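Local coordinates for YrdC-like domain-containing protein (Streptococcus mutans, PDB 3L7V) that may bind double-stranded RNA and may take part in tRNA modification, at residues F50-G55 and V211-E216; E123-G128 and G270-K275; I130-A135 and G247-Q252; E139-K142 and G147-E150. One frame throughout, in Å; residues are numbered along the deposited sequence.

Contact 1: residues F50-G55 and V211-E216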
loop_
_atom_site.group_PDB
_atom_site.type_symbol
_atom_site.label_atom_id
_atom_site.label_comp_id
_atom_site.label_asym_id
_atom_site.label_seq_id
_atom_site.Cartn_x
_atom_site.Cartn_y
_atom_site.Cartn_z
ATOM N N PHE A 50 -13.967 0.292 -10.880
ATOM C CA PHE A 50 -13.797 1.745 -10.847
ATOM C C PHE A 50 -15.087 2.495 -10.451
ATOM O O PHE A 50 -15.072 3.318 -9.527
ATOM C CB PHE A 50 -13.278 2.231 -12.207
ATOM C CG PHE A 50 -13.135 3.731 -12.323
ATOM C CD1 PHE A 50 -14.149 4.495 -12.886
ATOM C CD2 PHE A 50 -11.974 4.365 -11.911
ATOM C CE1 PHE A 50 -14.015 5.877 -13.018
ATOM C CE2 PHE A 50 -11.834 5.737 -12.031
ATOM C CZ PHE A 50 -12.859 6.498 -12.584
ATOM N N GLU A 51 -16.190 2.220 -11.151
ATOM C CA GLU A 51 -17.458 2.913 -10.889
ATOM C C GLU A 51 -17.954 2.675 -9.459
ATOM O O GLU A 51 -18.518 3.574 -8.842
ATOM C CB GLU A 51 -18.539 2.518 -11.909
ATOM C CG GLU A 51 -18.202 2.873 -13.362
ATOM C CD GLU A 51 -18.139 4.390 -13.632
ATOM O OE1 GLU A 51 -18.843 5.162 -12.946
ATOM O OE2 GLU A 51 -17.392 4.809 -14.547
ATOM N N ILE A 52 -17.733 1.472 -8.932
ATOM C CA ILE A 52 -18.112 1.167 -7.551
ATOM C C ILE A 52 -17.317 1.962 -6.507
ATOM O O ILE A 52 -17.890 2.500 -5.564
ATOM C CB ILE A 52 -18.056 -0.353 -7.251
ATOM C CG1 ILE A 52 -19.180 -1.064 -8.008
ATOM C CG2 ILE A 52 -18.177 -0.619 -5.731
ATOM C CD1 ILE A 52 -19.157 -2.551 -7.889
ATOM N N VAL A 53 -16.003 2.064 -6.691
ATOM C CA VAL A 53 -15.162 2.770 -5.725
ATOM C C VAL A 53 -15.317 4.299 -5.855
ATOM O O VAL A 53 -15.215 5.051 -4.874
ATOM C CB VAL A 53 -13.675 2.295 -5.804
ATOM C CG1 VAL A 53 -12.933 2.967 -6.942
ATOM C CG2 VAL A 53 -12.975 2.540 -4.492
ATOM N N LYS A 54 -15.592 4.751 -7.066
ATOM C CA LYS A 54 -15.938 6.145 -7.302
ATOM C C LYS A 54 -17.235 6.566 -6.559
ATOM O O LYS A 54 -17.331 7.694 -6.072
ATOM C CB LYS A 54 -16.058 6.392 -8.800
ATOM C CG LYS A 54 -16.369 7.816 -9.178
ATOM C CD LYS A 54 -16.472 7.950 -10.685
ATOM C CE LYS A 54 -16.998 9.319 -11.066
ATOM N NZ LYS A 54 -17.033 9.463 -12.547
ATOM N N GLY A 55 -18.213 5.663 -6.459
ATOM C CA GLY A 55 -19.447 5.939 -5.732
ATOM C C GLY A 55 -19.306 6.026 -4.209
ATOM O O GLY A 55 -18.491 5.321 -3.605
ATOM N N VAL A 211 -19.052 -6.885 1.253
ATOM C CA VAL A 211 -18.372 -6.136 0.193
ATOM C C VAL A 211 -19.286 -6.057 -1.037
ATOM O O VAL A 211 -20.183 -6.894 -1.177
ATOM C CB VAL A 211 -17.003 -6.800 -0.139
ATOM C CG1 VAL A 211 -16.610 -6.614 -1.590
ATOM C CG2 VAL A 211 -15.924 -6.284 0.805
ATOM N N ASP A 212 -19.083 -5.044 -1.892
ATOM C CA ASP A 212 -19.952 -4.812 -3.057
ATOM C C ASP A 212 -19.560 -5.594 -4.329
ATOM O O ASP A 212 -20.403 -5.830 -5.187
ATOM C CB ASP A 212 -20.057 -3.314 -3.393
ATOM C CG ASP A 212 -20.434 -2.448 -2.187
ATOM O OD1 ASP A 212 -21.236 -2.885 -1.332
ATOM O OD2 ASP A 212 -19.915 -1.314 -2.095
ATOM N N LEU A 213 -18.290 -5.984 -4.448
ATOM C CA LEU A 213 -17.795 -6.751 -5.601
ATOM C C LEU A 213 -16.488 -7.485 -5.259
ATOM O O LEU A 213 -15.657 -6.966 -4.515
ATOM C CB LEU A 213 -17.557 -5.828 -6.802
ATOM C CG LEU A 213 -17.005 -6.391 -8.115
ATOM C CD1 LEU A 213 -18.116 -7.025 -8.925
ATOM C CD2 LEU A 213 -16.329 -5.297 -8.930
ATOM N N VAL A 214 -16.315 -8.684 -5.809
ATOM C CA VAL A 214 -15.068 -9.435 -5.675
ATOM C C VAL A 214 -14.448 -9.716 -7.045
ATOM O O VAL A 214 -15.060 -10.381 -7.886
ATOM C CB VAL A 214 -15.281 -10.804 -4.969
ATOM C CG1 VAL A 214 -13.945 -11.552 -4.844
ATOM C CG2 VAL A 214 -15.950 -10.624 -3.593
ATOM N N ILE A 215 -13.231 -9.220 -7.263
ATOM C CA ILE A 215 -12.518 -9.491 -8.499
ATOM C C ILE A 215 -11.556 -10.663 -8.279
ATOM O O ILE A 215 -10.714 -10.604 -7.379
ATOM C CB ILE A 215 -11.757 -8.232 -8.976
ATOM C CG1 ILE A 215 -12.739 -7.104 -9.319
ATOM C CG2 ILE A 215 -10.859 -8.546 -10.149
ATOM C CD1 ILE A 215 -12.113 -5.686 -9.282
ATOM N N GLU A 216 -11.696 -11.717 -9.093
ATOM C CA GLU A 216 -10.909 -12.959 -8.969
ATOM C C GLU A 216 -9.766 -13.075 -9.992
ATOM O O GLU A 216 -9.927 -12.664 -11.142
ATOM C CB GLU A 216 -11.815 -14.193 -9.118
ATOM C CG GLU A 216 -12.988 -14.247 -8.136
ATOM C CD GLU A 216 -13.718 -15.595 -8.132
ATOM O OE1 GLU A 216 -13.273 -16.543 -8.819
ATOM O OE2 GLU A 216 -14.740 -15.709 -7.425
#
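Ile-52 of helix 47-54 meets Asp-212 and Leu-213, where the chain enters strand 213-216, a helix-on-sheet contact near one margin of the mixed sheet in this YrdC-like alpha/beta fold. The strand runs between strands 37-40 and 59-64, parallel to both, and Leu-213 is backbone hydrogen-bonded with Val-61. The helix lends a single residue to the interface, and the two branches of Ile-52 divide the work. Its longer branch is extended (chi2 175°) and reaches Leu-213 at about a right angle, CD1 lying 3.8 Å from Leu-213 CB and 4.1 Å from Leu-213 CD2. The shorter branch turns to the neighbouring aspartate, where Ile-52 CG2 sits 4.0 Å from Asp-212 CB. No hydrogen bond joins the segments. The carboxylate of Asp-212 instead forms a salt bridge to Arg-80 through OD1 and accepts the backbone N-H of Val-59 through OD2, so both oxygens are held and the apolar CB is presented to the isoleucine. Another side of the helix packs on helix 167-180, where Phe-50 and Val-53 touch Met-176, while Ile-52 also rests on Ile-60. A sulfate ion, probably from the crystallisation liquor, lies about 4 Å from the isoleucine side chain. On the carboxylate, the atom that comes near the helix is Asp-212 OD2, 4.1 Å from Ile-52 CG2.

Contact 2: residues E123-G128 and G270-K275; sequences EDILLG and GLDIDK
Ile-125 buries the most surface here, with Leu-271 and Leu-126 next; Ile-125 and Leu-126 follow helix 111-123, and Leu-271 belongs to the turn that leads into helix 273-283. With CG1 anti to the carbonyl carbon (chi1 -54°), the CG2 methyl of Ile-125 lies anti to the backbone N and faces Asp-272: Ile-125 CG2 is 3.9 Å from Asp-272 OD2 and 4.0 Å from Asp-272 CB. Its other branch reaches the first turn of the helix, where Ile-125 CD1 approaches Lys-275 CB at 4.3 Å. The two leucines face each other more distantly, Leu-126 CD2 and Leu-271 CD2 being 4.7 Å apart. Polar linkage is left to two waters on the backbone of Leu-126. One donates both to Leu-126 O, at 3.0 Å, and to Leu-271 O. The other accepts from Leu-126 N, at 2.8 Å, and donates to Asp-272 OD2, at 3.1 Å. Each polar backbone atom of Leu-126 is thereby linked to the facing turn without direct bonding. Leu-271 and Asp-272 are the central residues of a type II turn, and Asp-272 stands at the N-cap but makes no capping bond with its side chain; OD2 is engaged by the water. On the facing side, helix 111-123 ends in a Schellman motif at Asp-124, whose carboxylate forms a salt bridge to Lys-65. Ile-125 also touches His-120 of helix 111-123 and Ile-276 and His-279 of helix 273-283, just before strand 127-132 enters the sheet between strands 158-163 and 239-241.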
loop_
_atom_site.group_PDB
_atom_site.type_symbol
_atom_site.label_atom_id
_atom_site.label_comp_id
_atom_site.label_asym_id
_atom_site.label_seq_id
_atom_site.Cartn_x
_atom_site.Cartn_y
_atom_site.Cartn_z
ATOM N N GLU A 123 12.121 -0.864 -12.021
ATOM C CA GLU A 123 12.320 -2.308 -12.046
ATOM C C GLU A 123 11.081 -3.101 -11.633
ATOM O O GLU A 123 11.102 -4.331 -11.594
ATOM C CB GLU A 123 13.520 -2.678 -11.176
ATOM C CG GLU A 123 14.808 -2.059 -11.690
ATOM C CD GLU A 123 16.037 -2.576 -10.982
ATOM O OE1 GLU A 123 15.889 -3.410 -10.060
ATOM O OE2 GLU A 123 17.153 -2.144 -11.349
ATOM N N ASP A 124 10.002 -2.390 -11.341
ATOM C CA ASP A 124 8.726 -3.016 -10.989
ATOM C C ASP A 124 8.789 -3.909 -9.740
ATOM O O ASP A 124 8.388 -5.069 -9.781
ATOM C CB ASP A 124 8.156 -3.804 -12.175
ATOM C CG ASP A 124 6.804 -4.444 -11.853
ATOM O OD1 ASP A 124 6.159 -4.010 -10.871
ATOM O OD2 ASP A 124 6.385 -5.381 -12.569
ATOM N N ILE A 125 9.279 -3.364 -8.631
ATOM C CA ILE A 125 9.306 -4.109 -7.377
ATOM C C ILE A 125 8.349 -3.502 -6.355
ATOM O O ILE A 125 8.376 -2.294 -6.114
ATOM C CB ILE A 125 10.688 -4.152 -6.740
ATOM C CG1 ILE A 125 11.746 -4.689 -7.711
ATOM C CG2 ILE A 125 10.638 -5.030 -5.506
ATOM C CD1 ILE A 125 13.171 -4.385 -7.269
ATOM N N LEU A 126 7.519 -4.357 -5.756
ATOM C CA LEU A 126 6.590 -3.942 -4.711
ATOM C C LEU A 126 7.317 -3.366 -3.479
ATOM O O LEU A 126 8.197 -4.015 -2.900
ATOM C CB LEU A 126 5.647 -5.111 -4.342
ATOM C CG LEU A 126 4.904 -5.211 -2.990
ATOM C CD1 LEU A 126 4.460 -3.882 -2.419
ATOM C CD2 LEU A 126 3.715 -6.150 -3.100
ATOM N N LEU A 127 6.934 -2.157 -3.073
ATOM C CA LEU A 127 7.628 -1.458 -1.982
ATOM C C LEU A 127 6.690 -0.541 -1.181
ATOM O O LEU A 127 5.920 0.212 -1.776
ATOM C CB LEU A 127 8.806 -0.632 -2.564
ATOM C CG LEU A 127 9.587 0.309 -1.648
ATOM C CD1 LEU A 127 10.588 -0.475 -0.777
ATOM C CD2 LEU A 127 10.313 1.361 -2.483
ATOM N N GLY A 128 6.772 -0.590 0.154
ATOM C CA GLY A 128 6.068 0.351 1.026
ATOM C C GLY A 128 6.959 1.100 2.038
ATOM O O GLY A 128 7.801 0.496 2.699
ATOM N N GLY A 270 9.471 -9.640 3.534
ATOM C CA GLY A 270 8.482 -9.956 2.512
ATOM C C GLY A 270 8.995 -10.179 1.095
ATOM O O GLY A 270 10.200 -10.359 0.877
ATOM N N LEU A 271 8.070 -10.179 0.130
ATOM C CA LEU A 271 8.398 -10.421 -1.279
ATOM C C LEU A 271 9.638 -9.613 -1.746
ATOM O O LEU A 271 9.709 -8.398 -1.546
ATOM C CB LEU A 271 7.190 -10.089 -2.174
ATOM C CG LEU A 271 7.294 -10.511 -3.648
ATOM C CD1 LEU A 271 7.281 -12.031 -3.803
ATOM C CD2 LEU A 271 6.206 -9.885 -4.517
ATOM N N ASP A 272 10.598 -10.299 -2.361
ATOM C CA ASP A 272 11.810 -9.680 -2.930
ATOM C C ASP A 272 12.720 -8.951 -1.941
ATOM O O ASP A 272 13.411 -8.007 -2.321
ATOM C CB ASP A 272 11.463 -8.719 -4.077
ATOM C CG ASP A 272 11.167 -9.437 -5.381
ATOM O OD1 ASP A 272 11.606 -10.593 -5.556
ATOM O OD2 ASP A 272 10.493 -8.836 -6.243
ATOM N N ILE A 273 12.733 -9.383 -0.686
ATOM C CA ILE A 273 13.558 -8.718 0.323
ATOM C C ILE A 273 15.049 -8.679 -0.093
ATOM O O ILE A 273 15.760 -7.720 0.212
ATOM C CB ILE A 273 13.369 -9.347 1.744
ATOM C CG1 ILE A 273 14.196 -8.598 2.796
ATOM C CG2 ILE A 273 13.682 -10.848 1.736
ATOM C CD1 ILE A 273 13.808 -7.123 2.951
ATOM N N ASP A 274 15.510 -9.711 -0.798
ATOM C CA ASP A 274 16.904 -9.752 -1.252
ATOM C C ASP A 274 17.279 -8.597 -2.215
ATOM O O ASP A 274 18.352 -7.997 -2.088
ATOM C CB ASP A 274 17.236 -11.122 -1.876
ATOM C CG ASP A 274 16.439 -11.402 -3.154
ATOM O OD1 ASP A 274 17.015 -11.957 -4.108
ATOM O OD2 ASP A 274 15.240 -11.059 -3.219
ATOM N N LYS A 275 16.411 -8.280 -3.172
ATOM C CA LYS A 275 16.676 -7.161 -4.088
ATOM C C LYS A 275 16.591 -5.806 -3.389
ATOM O O LYS A 275 17.319 -4.875 -3.724
ATOM C CB LYS A 275 15.727 -7.179 -5.283
ATOM C CG LYS A 275 15.935 -8.355 -6.245
ATOM C CD LYS A 275 14.762 -8.470 -7.215
ATOM C CE LYS A 275 14.934 -9.654 -8.159
ATOM N NZ LYS A 275 13.766 -9.807 -9.068
HETATM O O HOH W 1 7.792 -6.315 -1.066
HETATM O O HOH W 2 7.970 -7.105 -6.337
#

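Contact 3: residues I130-A135 and G247-Q252; sequences ILPWKA and GKLIPQ. With SO4 (sulfate ion), chain C.
Pro-132, Leu-131 and Leu-249 form the close-packed part of this contact, where the end of strand 127-132 meets the loop between strands 239-241 and 265-268. One methyl of the loop leucine serves both strand residues: Leu-249 CD1 lies 4.0 Å from Leu-131 CD2 and 4.1 Å from Pro-132 CD. The proline ring crosses the leucine side chain at about a right angle, and its outer edge also presses on the loop backbone, with Pro-132 CG 3.7 Å from Gly-247 O and 4.0 Å from Leu-249 N. Leu-249 reaches this position with CG anti to its backbone N (chi1 -163°), which brings its end nearer the strand than its CB bond alone would suggest. Gly-247 takes a positive phi of 92°, and its carbonyl meets the proline ring. Tyr-117 and Ile-113 of helix 111-123 extend the apolar cluster, touching Leu-131 and Leu-249 respectively. The periphery is looser. Lys-248 points away from the strand and is modelled no further than CB, while Gln-252 is exposed. Beyond the proline, the chain turns into helix 135-143, where Ala-135 N donates to sulfate O2 at 3.0 Å in an almost straight bond (175°). Lys-134, its chain bent, curls beside the same ion. With no hydrogen bond between the segments, cohesion here rests on apolar packing; the sulfate, probably from the crystallisation liquor, implies that this helix start can receive an anion, which the helix dipole and the lysine charge may assist.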
loop_
_atom_site.group_PDB
_atom_site.type_symbol
_atom_site.label_atom_id
_atom_site.label_comp_id
_atom_site.label_asym_id
_atom_site.label_seq_id
_atom_site.Cartn_x
_atom_site.Cartn_y
_atom_site.Cartn_z
ATOM N N ILE A 130 7.077 4.206 5.235
ATOM C CA ILE A 130 6.390 5.077 6.183
ATOM C C ILE A 130 6.976 6.484 6.115
ATOM O O ILE A 130 8.144 6.693 6.480
ATOM C CB ILE A 130 6.510 4.532 7.623
ATOM C CG1 ILE A 130 5.967 3.105 7.687
ATOM C CG2 ILE A 130 5.775 5.436 8.630
ATOM C CD1 ILE A 130 5.934 2.548 9.078
ATOM N N LEU A 131 6.156 7.434 5.647
ATOM C CA LEU A 131 6.551 8.841 5.452
ATOM C C LEU A 131 5.585 9.871 6.109
ATOM O O LEU A 131 4.442 9.546 6.410
ATOM C CB LEU A 131 6.678 9.127 3.945
ATOM C CG LEU A 131 7.801 8.391 3.194
ATOM C CD1 LEU A 131 7.585 8.402 1.675
ATOM C CD2 LEU A 131 9.187 8.962 3.572
ATOM N N PRO A 132 6.049 11.117 6.326
ATOM C CA PRO A 132 5.161 12.213 6.761
ATOM C C PRO A 132 4.451 12.870 5.574
ATOM O O PRO A 132 4.950 12.786 4.456
ATOM C CB PRO A 132 6.126 13.239 7.381
ATOM C CG PRO A 132 7.536 12.627 7.269
ATOM C CD PRO A 132 7.446 11.568 6.195
ATOM N N TRP A 133 3.318 13.524 5.807
ATOM C CA TRP A 133 2.629 14.289 4.745
ATOM C C TRP A 133 3.201 15.695 4.590
ATOM O O TRP A 133 3.613 16.321 5.571
ATOM C CB TRP A 133 1.119 14.410 5.025
ATOM C CG TRP A 133 0.330 13.149 4.792
ATOM C CD1 TRP A 133 0.353 12.009 5.554
ATOM C CD2 TRP A 133 -0.612 12.904 3.734
ATOM N NE1 TRP A 133 -0.509 11.070 5.028
ATOM C CE2 TRP A 133 -1.117 11.597 3.916
ATOM C CE3 TRP A 133 -1.078 13.662 2.650
ATOM C CZ2 TRP A 133 -2.060 11.030 3.052
ATOM C CZ3 TRP A 133 -2.016 13.095 1.794
ATOM C CH2 TRP A 133 -2.497 11.793 2.004
ATOM N N LYS A 134 3.214 16.196 3.362
ATOM C CA LYS A 134 3.491 17.618 3.133
ATOM C C LYS A 134 2.403 18.478 3.774
ATOM O O LYS A 134 1.216 18.185 3.631
ATOM C CB LYS A 134 3.567 17.917 1.640
ATOM C CG LYS A 134 4.832 17.416 0.994
ATOM C CD LYS A 134 4.575 17.037 -0.449
ATOM C CE LYS A 134 4.973 18.147 -1.388
ATOM N NZ LYS A 134 6.452 18.206 -1.447
ATOM N N ALA A 135 2.804 19.535 4.477
ATOM C CA ALA A 135 1.844 20.397 5.177
ATOM C C ALA A 135 0.617 20.739 4.338
ATOM O O ALA A 135 -0.515 20.611 4.801
ATOM C CB ALA A 135 2.509 21.678 5.662
ATOM N N GLY A 247 8.059 10.714 14.209
ATOM C CA GLY A 247 7.377 10.903 12.938
ATOM C C GLY A 247 8.033 11.920 12.012
ATOM O O GLY A 247 7.495 12.235 10.940
ATOM N N LYS A 248 9.191 12.441 12.416
ATOM C CA LYS A 248 9.944 13.372 11.577
ATOM C C LYS A 248 10.826 12.638 10.546
ATOM O O LYS A 248 11.402 11.600 10.857
ATOM C CB LYS A 248 10.794 14.304 12.450
ATOM N N LEU A 249 10.909 13.175 9.326
ATOM C CA LEU A 249 11.764 12.617 8.262
ATOM C C LEU A 249 13.221 12.389 8.719
ATOM O O LEU A 249 13.775 13.218 9.432
ATOM C CB LEU A 249 11.738 13.547 7.034
ATOM C CG LEU A 249 12.207 13.064 5.651
ATOM C CD1 LEU A 249 11.462 11.808 5.224
ATOM C CD2 LEU A 249 12.045 14.176 4.591
ATOM N N ILE A 250 13.819 11.256 8.341
ATOM C CA ILE A 250 15.259 11.020 8.561
ATOM C C ILE A 250 16.095 12.018 7.756
ATOM O O ILE A 250 15.632 12.528 6.727
ATOM C CB ILE A 250 15.691 9.595 8.129
ATOM C CG1 ILE A 250 15.446 9.409 6.626
ATOM C CG2 ILE A 250 14.985 8.516 8.982
ATOM C CD1 ILE A 250 15.989 8.122 6.040
ATOM N N PRO A 251 17.329 12.304 8.217
ATOM C CA PRO A 251 18.249 13.232 7.539
ATOM C C PRO A 251 18.830 12.688 6.238
ATOM O O PRO A 251 18.873 11.466 6.049
ATOM C CB PRO A 251 19.392 13.403 8.554
ATOM C CG PRO A 251 18.850 12.941 9.850
ATOM C CD PRO A 251 17.844 11.883 9.527
ATOM N N GLN A 252 19.265 13.595 5.364
ATOM C CA GLN A 252 20.086 13.253 4.203
ATOM C C GLN A 252 21.456 12.798 4.659
ATOM O O GLN A 252 22.091 13.471 5.462
ATOM C CB GLN A 252 20.286 14.470 3.291
ATOM C CG GLN A 252 19.388 14.534 2.073
ATOM C CD GLN A 252 19.870 13.666 0.915
ATOM O OE1 GLN A 252 20.957 13.869 0.367
ATOM N NE2 GLN A 252 19.043 12.711 0.525
HETATM S S SO4 C . 6.504 20.621 3.403
HETATM O O1 SO4 C . 7.828 21.052 3.840
HETATM O O2 SO4 C . 5.802 20.045 4.551
HETATM O O3 SO4 C . 5.755 21.770 2.898
HETATM O O4 SO4 C . 6.637 19.646 2.320
#

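Contact 4: residues E139-K142 and G147-E150; sequences EKLK and GREE
Leu-141 and Glu-149 lie alongside each other, pointing opposite ways, between helix 135-143 and the short helix 149-152, with Leu-141 CG 4.1 Å from Glu-149 CG. Lys-142 meets the same glutamate at about a right angle, and its nearest approach is aliphatic: Lys-142 CG stands 3.7 Å from Glu-149 CG and 3.9 Å from Glu-149 CD. The glutamate chain bends at chi2 (82°), turning its carboxylate toward the backbone of Lys-142 in helix 135-143, and Glu-149 OE2 comes to 4.0 Å from Lys-142 CA. The lysine end leads elsewhere, so Lys-142 NZ stays 6.5 Å from Glu-149 OE1, with no salt bridge and probably only a modest attraction. On the other flank, Leu-141 crosses Arg-148 at a slant, Leu-141 CD1 touching Arg-148 CD at 4.0 Å. Arg-148 carries CG between its backbone N and carbonyl carbon (chi1 57°), then bends at chi3, offering its methylenes to the leucine while the guanidinium continues to other partners. That group forms a salt bridge to Asp-146, makes a cation-pi contact with Tyr-144 and a weak hydrogen bond to Tyr-185 OH, which together probably fix its position. Gly-147 has a positive phi (68°) in the connection before Arg-148. No hydrogen bond crosses the interface, and the methylenes of three charged residues supply most of the contact around one buried leucine. Joined by a short connection and packed through such side chains, the two form a local pairing of helix 135-143 with the short, weakly bonded helix 149-152, next in the chain, on the periphery of the alpha/beta fold.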
loop_
_atom_site.group_PDB
_atom_site.type_symbol
_atom_site.label_atom_id
_atom_site.label_comp_id
_atom_site.label_asym_id
_atom_site.label_seq_id
_atom_site.Cartn_x
_atom_site.Cartn_y
_atom_site.Cartn_z
ATOM N N GLU A 139 -3.509 19.588 4.678
ATOM C CA GLU A 139 -4.636 20.528 4.712
ATOM C C GLU A 139 -5.724 20.110 3.733
ATOM O O GLU A 139 -6.885 19.985 4.107
ATOM C CB GLU A 139 -4.193 21.962 4.406
ATOM C CG GLU A 139 -3.429 22.623 5.541
ATOM C CD GLU A 139 -4.098 22.404 6.881
ATOM O OE1 GLU A 139 -5.325 22.621 6.976
ATOM O OE2 GLU A 139 -3.398 22.008 7.837
ATOM N N LYS A 140 -5.347 19.900 2.476
ATOM C CA LYS A 140 -6.282 19.385 1.486
ATOM C C LYS A 140 -6.943 18.082 1.961
ATOM O O LYS A 140 -8.163 17.949 1.899
ATOM C CB LYS A 140 -5.595 19.197 0.138
ATOM C CG LYS A 140 -5.332 20.506 -0.599
ATOM N N LEU A 141 -6.142 17.139 2.452
ATOM C CA LEU A 141 -6.674 15.903 3.030
ATOM C C LEU A 141 -7.848 16.192 3.967
ATOM O O LEU A 141 -8.925 15.612 3.830
ATOM C CB LEU A 141 -5.575 15.141 3.782
ATOM C CG LEU A 141 -5.912 13.775 4.394
ATOM C CD1 LEU A 141 -6.420 12.783 3.341
ATOM C CD2 LEU A 141 -4.702 13.204 5.125
ATOM N N LYS A 142 -7.634 17.103 4.912
ATOM C CA LYS A 142 -8.654 17.442 5.902
ATOM C C LYS A 142 -9.814 18.248 5.314
ATOM O O LYS A 142 -10.916 18.256 5.862
ATOM C CB LYS A 142 -8.026 18.190 7.079
ATOM C CG LYS A 142 -6.971 17.379 7.799
ATOM C CD LYS A 142 -6.668 17.941 9.167
ATOM C CE LYS A 142 -6.245 19.392 9.089
ATOM N NZ LYS A 142 -6.129 19.969 10.456
ATOM N N GLY A 147 -13.477 13.427 7.884
ATOM C CA GLY A 147 -12.650 12.910 8.971
ATOM C C GLY A 147 -11.890 11.616 8.677
ATOM O O GLY A 147 -11.706 10.787 9.572
ATOM N N ARG A 148 -11.445 11.445 7.430
ATOM C CA ARG A 148 -10.751 10.216 7.003
ATOM C C ARG A 148 -9.325 10.057 7.575
ATOM O O ARG A 148 -8.810 8.934 7.661
ATOM C CB ARG A 148 -10.718 10.128 5.473
ATOM C CG ARG A 148 -10.068 11.323 4.809
ATOM C CD ARG A 148 -10.075 11.204 3.290
ATOM N NE ARG A 148 -11.423 11.295 2.746
ATOM C CZ ARG A 148 -11.708 11.254 1.449
ATOM N NH1 ARG A 148 -12.967 11.350 1.047
ATOM N NH2 ARG A 148 -10.739 11.118 0.553
ATOM N N GLU A 149 -8.713 11.180 7.968
ATOM C CA GLU A 149 -7.374 11.208 8.568
ATOM C C GLU A 149 -7.313 10.329 9.804
ATOM O O GLU A 149 -6.236 9.957 10.270
ATOM C CB GLU A 149 -6.970 12.635 8.971
ATOM C CG GLU A 149 -7.588 13.732 8.136
ATOM C CD GLU A 149 -8.994 14.084 8.590
ATOM O OE1 GLU A 149 -9.180 14.307 9.806
ATOM O OE2 GLU A 149 -9.904 14.145 7.732
ATOM N N GLU A 150 -8.478 10.016 10.349
ATOM C CA GLU A 150 -8.548 9.210 11.555
ATOM C C GLU A 150 -8.211 7.747 11.235
ATOM O O GLU A 150 -7.627 7.042 12.062
ATOM C CB GLU A 150 -9.937 9.357 12.187
ATOM C CG GLU A 150 -10.244 8.409 13.327
ATOM C CD GLU A 150 -11.742 8.360 13.666
ATOM O OE1 GLU A 150 -12.112 7.666 14.643
ATOM O OE2 GLU A 150 -12.549 9.011 12.958
#

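In the fold
From the N terminus, the chain soon reaches helix 47-54, whose partner strand comes much later. Contact 4 is the first to close, joining helices 135-143 and 149-152 across a short connection, and it is nested inside the loops of all the others. Contact 1 closes next, at strand 213-216, and crosses contacts 2 and 3, because their first segments lie within its loop and their second segments beyond it. Contact 3 then closes inside the loop of contact 2; both use strand 127-132. Contact 1 involves strand 213-216 near one end of the strand order, contacts 2 and 3 strand 127-132 toward the other. Contacts 3 and 4 touch directly, Trp-133 CZ2 lying 4.0 Å from Leu-141 CD2.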